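N-acetylneuraminic acid (Sialic acid) synthetase (Leptospira borgpetersenii serovar Hardjo-bovis, PDB 6NCS) probably makes sialic acid by condensing phosphoenolpyruvate with an N-acylmannosamine or its 6-phosphate, using a manganese site in a TIM barrel. Local coordinates at residues A[178-184]-A[209-213]; A[230-236]-A[245-251]; A[159-163]-A[200-204]. One frame throughout, in Å; residues are numbered along the deposited sequence.

Contact 1 of 3, residues A[178-184]-A[209-213]; sequences CVSSYPM and DHSKG. With MN (manganese (II) ion), chain C.
Asp-209 meets Met-184 lightly: OD1 lies 4.0 Å from the terminal CE. Asp-209 OD2 looks along its own chain, taking the hydroxyl of Ser-211 on its syn lone pair (OG to OD2 2.6 Å) and a weak bond from Ser-211 N; Lys-230 adds a salt bridge to the same oxygen. Next, the ring of His-210 sets NE2 2.1 Å from the manganese. Tyr-182 turns an edge toward one face in an offset edge-to-face pair, planes 60° apart, while at the rim Cys-178 SG sits in the ring plane, 3.3 Å from His-210 CE1. His-210 ND1 donates a long bond to water 1, which Val-179 N also reaches; with the metal bond this probably helps hold the ring's turn. Met-184 N bonds His-210 O at 2.9 Å, just after the cis peptide before Pro-183. Ser-211 OG, swung between its own N and carbonyl carbon (chi1 80°), accepts Gly-213 N in an ST turn. Lys-212 lays CG 4.0 Å from Pro-183 CB. Glu-277 OE1 of the second subunit accepts a hydrogen bond from Ser-180 N. The two loops build part of the manganese site at the usual place of a TIM-barrel active site, the C-terminal ends of neighbouring parallel strands, 173-178 and 205-209, with Ile-216 of helix 215-222 packed on Met-184 and Ser-211.

Contact 2 of 3, residues A[230-236]-A[245-251]; sequences KHYTVDR and ISAEPKE. With MN (manganese (II) ion), chain C.
Arg-236 reaches across to three residues of 245-251. Its CB rests 3.4 Å from Glu-248 OE2, the oxygen that also takes Arg-236 N on its anti lone pair. From there CG and CD run past Ser-246 O, and the bend at chi3 (-69°) brings the guanidinium round to the start of helix 249-266. NH1 divides its two hydrogens between Ser-246 O (2.9 Å), in the carbonyl plane, and Glu-251 OE1 (2.8 Å). NH2 donates to Glu-251 OE2, completing an end-on, nearly coplanar, two-nitrogen grip. The Glu-248 carboxylate stacks over one guanidinium face, planes 10° apart, contributing charge but no N-H bond from that group. Glu-251 OE1 also accepts the backbone N of the N-cap residue Glu-248, at 2.7 Å.

Behind this network the backbones form a single bridge, Ala-247 N to His-231 O and Thr-233 N to Ala-247 O. At the far end Ile-245 CD1 sits over the centre of the His-231 ring, 3.8 Å from the centroid, a CH-pi contact beside the manganese, which NE2 of His-231 binds at 2.2 Å. A metal held by a histidine at the C-terminal end of a strand is typical of a TIM-barrel active site.

Contact 3 of 3, residues A[159-163]-A[200-204]; sequences IETAV and KYEFP
On the outer layer of the barrel, helix 156-168 lies against the loop that leaves helix 193-200 and leads into strand 205-209, and Tyr-201 is what reaches the helix. Its hydroxyl donates to Glu-160 OE1 at 2.5 Å (OH to OE1), a very short bond whose exact length deserves caution. The carboxylate arrives at the edge of the ring, the two planes only 13° apart; the bend of the Glu-160 chain at chi2 (65°) turns it toward the phenol. Lys-200, the residue before Tyr-201, lays CG over the centre of one ring face, 3.8 Å above the plane, and its extended chain brings NZ to 4.3 Å from Glu-160 OE1, too long for a salt bridge but probably favourable.

Val-163 points at both aromatics from the opposite direction, its methyls meeting the rings obliquely. Its CG1 sits 3.9 Å from Tyr-201 CE1 and equally far from Phe-203 CE2, while CG2 reaches Phe-203 CZ. Ile-159 adds CG2, 3.7 Å from Tyr-201 OH, so the hydroxyl touches carbon as well as carboxylate. Tyr-201 CB lies over one face of Phe-203, which also meets Phe-173 of strand 173-178 edge-to-face. Apolar contacts of Ile-159 and Val-163, with Glu-160 at the exposed edge, thus join one outer helix of the beta/alpha barrel to the loop entering the N-terminal end of a strand.

How the contacts relate
Contacts 1 and 2 are both buried and share the manganese: His-210 and His-231 each give it NE2, water 3 belongs to both, and Lys-230 of contact 2 reaches back to Asp-209 and Gly-213 of contact 1. They stand at the C-terminal ends of three adjacent strands, 173-178 and 205-209 for contact 1 and 227-231 for contact 2. Contact 3 is only partly buried and metal-free, its nearest atoms about 8 Å from contact 1 and 15 Å from contact 2. Its segment 200-204 leads into strand 205-209, whose other end opens into 209-213 of contact 1. Chemistry follows place: ligation, water bridges and charged networks at the C-terminal ends of the strands, apolar packing with one hydroxyl-carboxylate bond on the outer wall.

Contact 1 of 3, residues A[178-184]-A[209-213]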
ATOM      1  N   CYS A 178       5.505  12.873   5.490  1.00 13.14           N
ATOM      2  CA  CYS A 178       4.849  13.519   6.613  1.00 14.77           C
ATOM      3  C   CYS A 178       4.025  14.665   6.050  1.00 18.61           C
ATOM      4  O   CYS A 178       4.392  15.253   5.029  1.00 17.29           O
ATOM      5  CB  CYS A 178       5.888  14.044   7.627  1.00 17.63           C
ATOM      6  SG  CYS A 178       5.182  14.784   9.111  1.00 22.74           S
ATOM      7  N   VAL A 179       2.900  14.956   6.697  1.00 14.64           N
ATOM      8  CA  VAL A 179       2.062  16.092   6.337  1.00 16.13           C
ATOM      9  C   VAL A 179       1.857  16.924   7.593  1.00 19.29           C
ATOM     10  O   VAL A 179       1.256  16.442   8.562  1.00 20.17           O
ATOM     11  CB  VAL A 179       0.707  15.657   5.748  1.00 16.61           C
ATOM     12  CG1 VAL A 179      -0.154  16.875   5.409  1.00 21.18           C
ATOM     13  CG2 VAL A 179       0.929  14.781   4.531  1.00 19.17           C
ATOM     14  N   SER A 180       2.372  18.160   7.581  1.00 18.31           N
ATOM     15  CA  SER A 180       2.296  19.069   8.726  1.00 19.77           C
ATOM     16  C   SER A 180       0.931  19.751   8.795  1.00 21.67           C
ATOM     17  O   SER A 180       0.798  20.974   8.711  1.00 23.31           O
ATOM     18  CB  SER A 180       3.416  20.099   8.664  1.00 23.77           C
ATOM     19  OG  SER A 180       4.680  19.464   8.736  1.00 25.95           O
ATOM     20  N   SER A 181      -0.094  18.918   8.970  1.00 21.84           N
ATOM     21  CA  SER A 181      -1.471  19.348   9.163  1.00 28.10           C
ATOM     22  C   SER A 181      -1.978  18.777  10.483  1.00 25.70           C
ATOM     23  O   SER A 181      -1.726  17.613  10.801  1.00 30.58           O
ATOM     24  CB  SER A 181      -2.347  18.880   7.990  1.00 29.47           C
ATOM     25  OG  SER A 181      -3.680  19.326   8.129  1.00 39.27           O
ATOM     26  N   TYR A 182      -2.695  19.585  11.258  1.00 26.31           N
ATOM     27  CA  TYR A 182      -3.054  19.209  12.626  1.00 31.43           C
ATOM     28  C   TYR A 182      -4.528  19.469  12.903  1.00 35.80           C
ATOM     29  O   TYR A 182      -4.941  20.644  12.993  1.00 36.43           O
ATOM     30  CB  TYR A 182      -2.165  19.952  13.622  1.00 39.79           C
ATOM     31  CG  TYR A 182      -0.702  19.578  13.479  1.00 44.96           C
ATOM     32  CD1 TYR A 182       0.121  20.235  12.568  1.00 48.92           C
ATOM     33  CD2 TYR A 182      -0.150  18.553  14.237  1.00 50.41           C
ATOM     34  CE1 TYR A 182       1.455  19.884  12.423  1.00 46.07           C
ATOM     35  CE2 TYR A 182       1.184  18.199  14.101  1.00 45.94           C
ATOM     36  CZ  TYR A 182       1.978  18.865  13.190  1.00 45.11           C
ATOM     37  OH  TYR A 182       3.303  18.514  13.051  1.00 44.82           O
ATOM     38  N   PRO A 183      -5.362  18.423  13.017  1.00 29.57           N
ATOM     39  CA  PRO A 183      -4.973  17.041  12.716  1.00 27.29           C
ATOM     40  C   PRO A 183      -5.000  16.782  11.215  1.00 33.59           C
ATOM     41  O   PRO A 183      -5.641  17.529  10.471  1.00 31.79           O
ATOM     42  CB  PRO A 183      -6.038  16.213  13.438  1.00 32.21           C
ATOM     43  CG  PRO A 183      -7.238  17.090  13.458  1.00 41.48           C
ATOM     44  CD  PRO A 183      -6.741  18.511  13.538  1.00 37.67           C
ATOM     45  N   MET A 184      -4.321  15.733  10.770  1.00 23.74           N
ATOM     46  CA  MET A 184      -4.225  15.454   9.344  1.00 22.53           C
ATOM     47  C   MET A 184      -5.453  14.670   8.899  1.00 29.73           C
ATOM     48  O   MET A 184      -5.765  13.616   9.465  1.00 37.44           O
ATOM     49  CB  MET A 184      -2.947  14.686   9.024  1.00 20.23           C
ATOM     50  CG  MET A 184      -2.699  14.563   7.530  1.00 21.49           C
ATOM     51  SD  MET A 184      -1.639  13.182   7.127  1.00 27.40           S
ATOM     52  CE  MET A 184      -2.758  11.843   7.565  1.00 19.57           C
ATOM     53  N   ASP A 209       3.010  10.054  11.225  1.00 13.77           N
ATOM     54  CA  ASP A 209       1.573  10.293  11.204  1.00 15.51           C
ATOM     55  C   ASP A 209       1.158  11.427  12.127  1.00 16.80           C
ATOM     56  O   ASP A 209       1.677  11.568  13.243  1.00 19.40           O
ATOM     57  CB  ASP A 209       0.792   9.043  11.606  1.00 16.98           C
ATOM     58  CG  ASP A 209      -0.702   9.203  11.373  1.00 15.83           C
ATOM     59  OD1 ASP A 209      -1.109   9.354  10.201  1.00 18.07           O
ATOM     60  OD2 ASP A 209      -1.471   9.188  12.352  1.00 20.12           O
ATOM     61  N   HIS A 210       0.170  12.205  11.673  1.00 15.36           N
ATOM     62  CA  HIS A 210      -0.475  13.220  12.501  1.00 16.48           C
ATOM     63  C   HIS A 210      -1.993  13.121  12.394  1.00 17.32           C
ATOM     64  O   HIS A 210      -2.710  14.112  12.572  1.00 18.55           O
ATOM     65  CB  HIS A 210       0.034  14.612  12.137  1.00 23.51           C
ATOM     66  CG  HIS A 210       1.488  14.782  12.432  1.00 30.18           C
ATOM     67  ND1 HIS A 210       2.468  14.599  11.480  1.00 28.05           N
ATOM     68  CD2 HIS A 210       2.135  15.028  13.596  1.00 29.96           C
ATOM     69  CE1 HIS A 210       3.654  14.772  12.035  1.00 33.36           C
ATOM     70  NE2 HIS A 210       3.480  15.032  13.319  1.00 31.21           N
ATOM     71  N   SER A 211      -2.489  11.920  12.123  1.00 20.42           N
ATOM     72  CA  SER A 211      -3.915  11.658  12.087  1.00 22.45           C
ATOM     73  C   SER A 211      -4.425  11.263  13.469  1.00 20.40           C
ATOM     74  O   SER A 211      -3.657  11.021  14.404  1.00 18.23           O
ATOM     75  CB  SER A 211      -4.231  10.536  11.102  1.00 22.76           C
ATOM     76  OG  SER A 211      -3.963   9.290  11.720  1.00 20.66           O
ATOM     77  N   LYS A 212      -5.750  11.165  13.578  1.00 19.13           N
ATOM     78  CA  LYS A 212      -6.408  10.785  14.820  1.00 19.64           C
ATOM     79  C   LYS A 212      -6.607   9.273  14.956  1.00 19.98           C
ATOM     80  O   LYS A 212      -7.420   8.838  15.775  1.00 23.94           O
ATOM     81  CB  LYS A 212      -7.757  11.502  14.940  1.00 21.39           C
ATOM     82  CG  LYS A 212      -7.638  13.011  15.144  1.00 23.62           C
ATOM     83  CD  LYS A 212      -8.980  13.650  15.503  1.00 29.29           C
ATOM     84  CE  LYS A 212      -9.941  13.629  14.319  1.00 48.85           C
ATOM     85  NZ  LYS A 212     -11.120  14.531  14.516  1.00 56.99           N
ATOM     86  N   GLY A 213      -5.889   8.464  14.187  1.00 21.87           N
ATOM     87  CA  GLY A 213      -6.008   7.034  14.365  1.00 21.59           C
ATOM     88  C   GLY A 213      -4.766   6.303  13.908  1.00 16.20           C
ATOM     89  O   GLY A 213      -3.720   6.910  13.663  1.00 16.76           O
TER
HETATM   90 MN    MN C 301       4.876  15.041  14.932  0.66 19.63          MN
HETATM   91  O   HOH W   1       1.695  13.192   8.653  1.00 22.99           O
HETATM   92  O   HOH W   2      -7.386  12.526  11.335  1.00 25.63           O
HETATM   93  O   HOH W   3       5.646  13.245  14.760  1.00 24.55           O

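Contact 2 of 3, residues A[230-236]-A[245-251]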
ATOM      1  N   LYS A 230       4.388   7.576  15.220  1.00 11.61           N
ATOM      2  CA  LYS A 230       3.019   7.864  15.636  1.00 12.25           C
ATOM      3  C   LYS A 230       3.055   8.546  16.991  1.00 15.69           C
ATOM      4  O   LYS A 230       3.725   8.057  17.905  1.00 12.88           O
ATOM      5  CB  LYS A 230       2.196   6.565  15.702  1.00 15.19           C
ATOM      6  CG  LYS A 230       0.789   6.699  16.275  1.00 15.92           C
ATOM      7  CD  LYS A 230      -0.150   7.443  15.339  1.00 14.64           C
ATOM      8  CE  LYS A 230      -1.422   7.876  16.077  1.00 15.03           C
ATOM      9  NZ  LYS A 230      -2.315   8.707  15.193  1.00 18.45           N
ATOM     10  N   HIS A 231       2.361   9.677  17.127  1.00 13.77           N
ATOM     11  CA  HIS A 231       2.316  10.330  18.429  1.00 15.78           C
ATOM     12  C   HIS A 231       1.642   9.419  19.445  1.00 18.23           C
ATOM     13  O   HIS A 231       0.775   8.606  19.110  1.00 19.00           O
ATOM     14  CB  HIS A 231       1.577  11.665  18.356  1.00 15.48           C
ATOM     15  CG  HIS A 231       2.376  12.757  17.718  1.00 18.96           C
ATOM     16  ND1 HIS A 231       2.821  13.857  18.418  1.00 19.86           N
ATOM     17  CD2 HIS A 231       2.821  12.912  16.448  1.00 21.27           C
ATOM     18  CE1 HIS A 231       3.503  14.647  17.607  1.00 20.07           C
ATOM     19  NE2 HIS A 231       3.515  14.097  16.405  1.00 26.79           N
ATOM     20  N   TYR A 232       2.031   9.584  20.705  1.00 17.01           N
ATOM     21  CA  TYR A 232       1.776   8.568  21.709  1.00 15.33           C
ATOM     22  C   TYR A 232       1.485   9.220  23.053  1.00 17.55           C
ATOM     23  O   TYR A 232       2.111  10.219  23.426  1.00 16.85           O
ATOM     24  CB  TYR A 232       2.983   7.614  21.767  1.00 14.81           C
ATOM     25  CG  TYR A 232       3.075   6.762  23.003  1.00 16.26           C
ATOM     26  CD1 TYR A 232       2.085   5.833  23.307  1.00 16.43           C
ATOM     27  CD2 TYR A 232       4.169   6.859  23.853  1.00 16.12           C
ATOM     28  CE1 TYR A 232       2.170   5.052  24.445  1.00 16.24           C
ATOM     29  CE2 TYR A 232       4.266   6.067  24.987  1.00 19.41           C
ATOM     30  CZ  TYR A 232       3.263   5.168  25.276  1.00 18.97           C
ATOM     31  OH  TYR A 232       3.353   4.386  26.403  1.00 18.78           O
ATOM     32  N   THR A 233       0.497   8.669  23.755  1.00 17.09           N
ATOM     33  CA  THR A 233       0.100   9.121  25.082  1.00 18.05           C
ATOM     34  C   THR A 233      -0.277   7.891  25.892  1.00 19.76           C
ATOM     35  O   THR A 233      -0.736   6.893  25.331  1.00 24.41           O
ATOM     36  CB  THR A 233      -1.089  10.099  25.024  1.00 18.74           C
ATOM     37  OG1 THR A 233      -1.464  10.497  26.349  1.00 20.34           O
ATOM     38  CG2 THR A 233      -2.301   9.457  24.340  1.00 20.53           C
ATOM     39  N   VAL A 234      -0.081   7.947  27.213  1.00 19.30           N
ATOM     40  CA  VAL A 234      -0.608   6.844  28.011  1.00 19.92           C
ATOM     41  C   VAL A 234      -2.091   7.001  28.298  1.00 27.41           C
ATOM     42  O   VAL A 234      -2.733   6.022  28.696  1.00 24.94           O
ATOM     43  CB  VAL A 234       0.132   6.635  29.344  1.00 25.19           C
ATOM     44  CG1 VAL A 234       1.585   6.241  29.087  1.00 23.41           C
ATOM     45  CG2 VAL A 234       0.006   7.854  30.236  1.00 30.02           C
ATOM     46  N   ASP A 235      -2.661   8.188  28.073  1.00 21.32           N
ATOM     47  CA  ASP A 235      -4.052   8.448  28.430  1.00 22.07           C
ATOM     48  C   ASP A 235      -4.526   9.754  27.803  1.00 22.40           C
ATOM     49  O   ASP A 235      -4.112  10.834  28.233  1.00 22.47           O
ATOM     50  CB  ASP A 235      -4.179   8.491  29.956  1.00 26.59           C
ATOM     51  CG  ASP A 235      -5.622   8.570  30.442  1.00 32.97           C
ATOM     52  OD1 ASP A 235      -6.560   8.649  29.618  1.00 34.31           O
ATOM     53  OD2 ASP A 235      -5.805   8.554  31.674  1.00 36.45           O
ATOM     54  N   ARG A 236      -5.384   9.675  26.779  1.00 22.09           N
ATOM     55  CA  ARG A 236      -5.895  10.898  26.168  1.00 22.41           C
ATOM     56  C   ARG A 236      -6.718  11.723  27.151  1.00 27.07           C
ATOM     57  O   ARG A 236      -6.791  12.949  27.013  1.00 24.48           O
ATOM     58  CB  ARG A 236      -6.735  10.580  24.926  1.00 22.42           C
ATOM     59  CG  ARG A 236      -5.908  10.317  23.668  1.00 25.84           C
ATOM     60  CD  ARG A 236      -6.772  10.311  22.406  1.00 24.68           C
ATOM     61  NE  ARG A 236      -7.663   9.159  22.374  1.00 25.45           N
ATOM     62  CZ  ARG A 236      -7.313   7.955  21.927  1.00 30.34           C
ATOM     63  NH1 ARG A 236      -6.088   7.735  21.465  1.00 26.92           N
ATOM     64  NH2 ARG A 236      -8.196   6.963  21.940  1.00 27.78           N
ATOM     65  N   ILE A 245      -4.075  13.730  18.482  1.00 19.77           N
ATOM     66  CA  ILE A 245      -3.461  12.907  17.441  1.00 18.65           C
ATOM     67  C   ILE A 245      -2.615  11.779  18.021  1.00 19.41           C
ATOM     68  O   ILE A 245      -1.846  11.149  17.284  1.00 16.56           O
ATOM     69  CB  ILE A 245      -2.629  13.755  16.467  1.00 18.48           C
ATOM     70  CG1 ILE A 245      -1.478  14.458  17.192  1.00 21.72           C
ATOM     71  CG2 ILE A 245      -3.510  14.758  15.734  1.00 25.95           C
ATOM     72  CD1 ILE A 245      -0.393  14.936  16.248  1.00 20.43           C
ATOM     73  N   SER A 246      -2.746  11.491  19.310  1.00 18.07           N
ATOM     74  CA  SER A 246      -1.882  10.518  19.965  1.00 17.00           C
ATOM     75  C   SER A 246      -2.597   9.191  20.187  1.00 24.38           C
ATOM     76  O   SER A 246      -3.769   9.155  20.565  1.00 22.56           O
ATOM     77  CB  SER A 246      -1.374  11.058  21.300  1.00 17.42           C
ATOM     78  OG  SER A 246      -0.542  12.182  21.101  1.00 18.55           O
ATOM     79  N   ALA A 247      -1.869   8.099  19.962  1.00 16.54           N
ATOM     80  CA  ALA A 247      -2.370   6.752  20.191  1.00 16.12           C
ATOM     81  C   ALA A 247      -2.108   6.339  21.631  1.00 17.17           C
ATOM     82  O   ALA A 247      -1.043   6.619  22.181  1.00 16.69           O
ATOM     83  CB  ALA A 247      -1.681   5.768  19.242  1.00 17.51           C
ATOM     84  N   GLU A 248      -3.078   5.673  22.241  1.00 17.51           N
ATOM     85  CA  GLU A 248      -2.893   5.139  23.585  1.00 20.04           C
ATOM     86  C   GLU A 248      -2.149   3.807  23.509  1.00 20.24           C
ATOM     87  O   GLU A 248      -1.963   3.253  22.428  1.00 16.47           O
ATOM     88  CB  GLU A 248      -4.252   5.026  24.274  1.00 19.15           C
ATOM     89  CG  GLU A 248      -4.836   6.388  24.663  1.00 21.29           C
ATOM     90  CD  GLU A 248      -6.187   6.286  25.322  1.00 34.35           C
ATOM     91  OE1 GLU A 248      -6.820   5.207  25.242  1.00 35.74           O
ATOM     92  OE2 GLU A 248      -6.617   7.296  25.920  1.00 25.92           O
ATOM     93  N   PRO A 249      -1.673   3.274  24.643  1.00 16.98           N
ATOM     94  CA  PRO A 249      -0.834   2.060  24.575  1.00 19.68           C
ATOM     95  C   PRO A 249      -1.475   0.873  23.869  1.00 17.49           C
ATOM     96  O   PRO A 249      -0.789   0.188  23.100  1.00 17.11           O
ATOM     97  CB  PRO A 249      -0.560   1.753  26.050  1.00 18.63           C
ATOM     98  CG  PRO A 249      -0.584   3.092  26.704  1.00 22.41           C
ATOM     99  CD  PRO A 249      -1.688   3.838  26.012  1.00 16.17           C
ATOM    100  N   LYS A 250      -2.758   0.590  24.113  1.00 19.06           N
ATOM    101  CA  LYS A 250      -3.384  -0.533  23.420  1.00 19.56           C
ATOM    102  C   LYS A 250      -3.462  -0.288  21.916  1.00 19.38           C
ATOM    103  O   LYS A 250      -3.346  -1.234  21.124  1.00 17.48           O
ATOM    104  CB  LYS A 250      -4.776  -0.800  24.003  1.00 20.39           C
ATOM    105  N   GLU A 251      -3.643   0.968  21.501  1.00 16.00           N
ATOM    106  CA  GLU A 251      -3.653   1.284  20.077  1.00 16.41           C
ATOM    107  C   GLU A 251      -2.252   1.198  19.480  1.00 15.12           C
ATOM    108  O   GLU A 251      -2.080   0.731  18.348  1.00 15.41           O
ATOM    109  CB  GLU A 251      -4.280   2.662  19.865  1.00 18.69           C
ATOM    110  CG  GLU A 251      -5.682   2.754  20.494  1.00 27.81           C
ATOM    111  CD  GLU A 251      -6.156   4.177  20.716  1.00 37.31           C
ATOM    112  OE1 GLU A 251      -5.311   5.095  20.764  1.00 28.44           O
ATOM    113  OE2 GLU A 251      -7.385   4.376  20.846  1.00 38.20           O
TER
HETATM  114 MN    MN C 301       4.876  15.041  14.932  0.66 19.63          MN
HETATM  115  O   HOH W   4       0.062  10.722  15.448  1.00 18.04           O
HETATM  116  O   HOH W   5       2.273  12.916  21.655  1.00 23.71           O
HETATM  117  O   HOH W   3       5.646  13.245  14.760  1.00 24.55           O

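Contact 3 of 3, residues A[159-163]-A[200-204]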
ATOM      1  N   ILE A 159      13.510  19.146  -0.265  1.00 18.05           N
ATOM      2  CA  ILE A 159      13.940  17.815   0.166  1.00 16.49           C
ATOM      3  C   ILE A 159      15.330  17.501  -0.378  1.00 23.74           C
ATOM      4  O   ILE A 159      16.203  17.006   0.345  1.00 19.21           O
ATOM      5  CB  ILE A 159      12.915  16.760  -0.287  1.00 17.35           C
ATOM      6  CG1 ILE A 159      11.600  16.943   0.482  1.00 16.98           C
ATOM      7  CG2 ILE A 159      13.476  15.346  -0.124  1.00 18.72           C
ATOM      8  CD1 ILE A 159      10.455  16.074  -0.061  1.00 24.00           C
ATOM      9  N   GLU A 160      15.550  17.768  -1.668  1.00 22.28           N
ATOM     10  CA  GLU A 160      16.844  17.473  -2.275  1.00 22.11           C
ATOM     11  C   GLU A 160      17.962  18.255  -1.595  1.00 22.22           C
ATOM     12  O   GLU A 160      19.054  17.716  -1.358  1.00 22.93           O
ATOM     13  CB  GLU A 160      16.798  17.779  -3.775  1.00 33.64           C
ATOM     14  CG  GLU A 160      18.027  17.299  -4.548  1.00 44.85           C
ATOM     15  CD  GLU A 160      18.167  15.783  -4.566  1.00 52.55           C
ATOM     16  OE1 GLU A 160      17.142  15.080  -4.457  1.00 45.84           O
ATOM     17  OE2 GLU A 160      19.309  15.291  -4.687  1.00 62.65           O
ATOM     18  N   THR A 161      17.714  19.530  -1.272  1.00 21.55           N
ATOM     19  CA  THR A 161      18.723  20.322  -0.572  1.00 21.95           C
ATOM     20  C   THR A 161      19.041  19.714   0.788  1.00 23.45           C
ATOM     21  O   THR A 161      20.211  19.595   1.162  1.00 25.76           O
ATOM     22  CB  THR A 161      18.249  21.768  -0.432  1.00 23.42           C
ATOM     23  OG1 THR A 161      18.147  22.350  -1.736  1.00 25.67           O
ATOM     24  CG2 THR A 161      19.229  22.592   0.401  1.00 30.10           C
ATOM     25  N   ALA A 162      18.014  19.294   1.529  1.00 21.80           N
ATOM     26  CA  ALA A 162      18.251  18.682   2.833  1.00 22.89           C
ATOM     27  C   ALA A 162      18.979  17.347   2.691  1.00 17.06           C
ATOM     28  O   ALA A 162      19.948  17.071   3.411  1.00 20.29           O
ATOM     29  CB  ALA A 162      16.922  18.501   3.572  1.00 23.31           C
ATOM     30  N   VAL A 163      18.529  16.507   1.761  1.00 16.41           N
ATOM     31  CA  VAL A 163      19.159  15.202   1.566  1.00 15.76           C
ATOM     32  C   VAL A 163      20.632  15.366   1.211  1.00 17.11           C
ATOM     33  O   VAL A 163      21.490  14.586   1.652  1.00 19.12           O
ATOM     34  CB  VAL A 163      18.405  14.411   0.481  1.00 19.87           C
ATOM     35  CG1 VAL A 163      19.242  13.241  -0.018  1.00 20.67           C
ATOM     36  CG2 VAL A 163      17.044  13.922   0.989  1.00 20.44           C
ATOM     37  N   LYS A 200      12.965   7.586  -5.904  1.00 25.35           N
ATOM     38  CA  LYS A 200      13.924   8.660  -6.106  1.00 21.47           C
ATOM     39  C   LYS A 200      15.222   8.431  -5.352  1.00 23.59           C
ATOM     40  O   LYS A 200      16.287   8.829  -5.836  1.00 25.17           O
ATOM     41  CB  LYS A 200      13.310   9.998  -5.672  1.00 21.28           C
ATOM     42  CG  LYS A 200      14.148  11.219  -5.995  1.00 25.96           C
ATOM     43  CD  LYS A 200      13.349  12.498  -5.782  1.00 33.56           C
ATOM     44  CE  LYS A 200      14.086  13.702  -6.345  1.00 37.77           C
ATOM     45  NZ  LYS A 200      13.268  14.942  -6.247  1.00 43.51           N
ATOM     46  N   TYR A 201      15.152   7.780  -4.194  1.00 19.38           N
ATOM     47  CA  TYR A 201      16.268   7.657  -3.265  1.00 15.71           C
ATOM     48  C   TYR A 201      16.517   6.196  -2.911  1.00 20.24           C
ATOM     49  O   TYR A 201      15.626   5.351  -3.014  1.00 25.68           O
ATOM     50  CB  TYR A 201      15.986   8.453  -1.991  1.00 17.10           C
ATOM     51  CG  TYR A 201      15.854   9.937  -2.237  1.00 17.94           C
ATOM     52  CD1 TYR A 201      16.950  10.683  -2.637  1.00 21.94           C
ATOM     53  CD2 TYR A 201      14.642  10.590  -2.050  1.00 14.57           C
ATOM     54  CE1 TYR A 201      16.850  12.046  -2.857  1.00 24.66           C
ATOM     55  CE2 TYR A 201      14.527  11.953  -2.254  1.00 17.79           C
ATOM     56  CZ  TYR A 201      15.638  12.677  -2.658  1.00 21.87           C
ATOM     57  OH  TYR A 201      15.537  14.031  -2.880  1.00 22.78           O
ATOM     58  N   GLU A 202      17.740   5.910  -2.458  1.00 20.67           N
ATOM     59  CA  GLU A 202      18.164   4.548  -2.149  1.00 19.96           C
ATOM     60  C   GLU A 202      18.090   4.211  -0.663  1.00 25.42           C
ATOM     61  O   GLU A 202      18.168   3.031  -0.312  1.00 22.00           O
ATOM     62  CB  GLU A 202      19.598   4.305  -2.653  1.00 21.95           C
ATOM     63  N   PHE A 203      17.926   5.201   0.207  1.00 20.60           N
ATOM     64  CA  PHE A 203      17.883   4.989   1.649  1.00 16.60           C
ATOM     65  C   PHE A 203      16.456   4.690   2.095  1.00 13.01           C
ATOM     66  O   PHE A 203      15.498   4.864   1.325  1.00 13.87           O
ATOM     67  CB  PHE A 203      18.456   6.218   2.368  1.00 13.71           C
ATOM     68  CG  PHE A 203      17.955   7.538   1.831  1.00 15.20           C
ATOM     69  CD1 PHE A 203      16.678   7.985   2.135  1.00 14.69           C
ATOM     70  CD2 PHE A 203      18.759   8.319   1.013  1.00 19.49           C
ATOM     71  CE1 PHE A 203      16.208   9.205   1.632  1.00 16.16           C
ATOM     72  CE2 PHE A 203      18.301   9.534   0.508  1.00 18.09           C
ATOM     73  CZ  PHE A 203      17.031   9.979   0.821  1.00 19.86           C
ATOM     74  N   PRO A 204      16.270   4.213   3.331  1.00 13.41           N
ATOM     75  CA  PRO A 204      14.919   3.820   3.767  1.00 14.05           C
ATOM     76  C   PRO A 204      13.963   5.005   3.836  1.00 16.16           C
ATOM     77  O   PRO A 204      14.333   6.105   4.256  1.00 13.04           O
ATOM     78  CB  PRO A 204      15.160   3.218   5.157  1.00 13.20           C
ATOM     79  CG  PRO A 204      16.586   2.716   5.095  1.00 14.37           C
ATOM     80  CD  PRO A 204      17.287   3.809   4.326  1.00 13.62           C
TER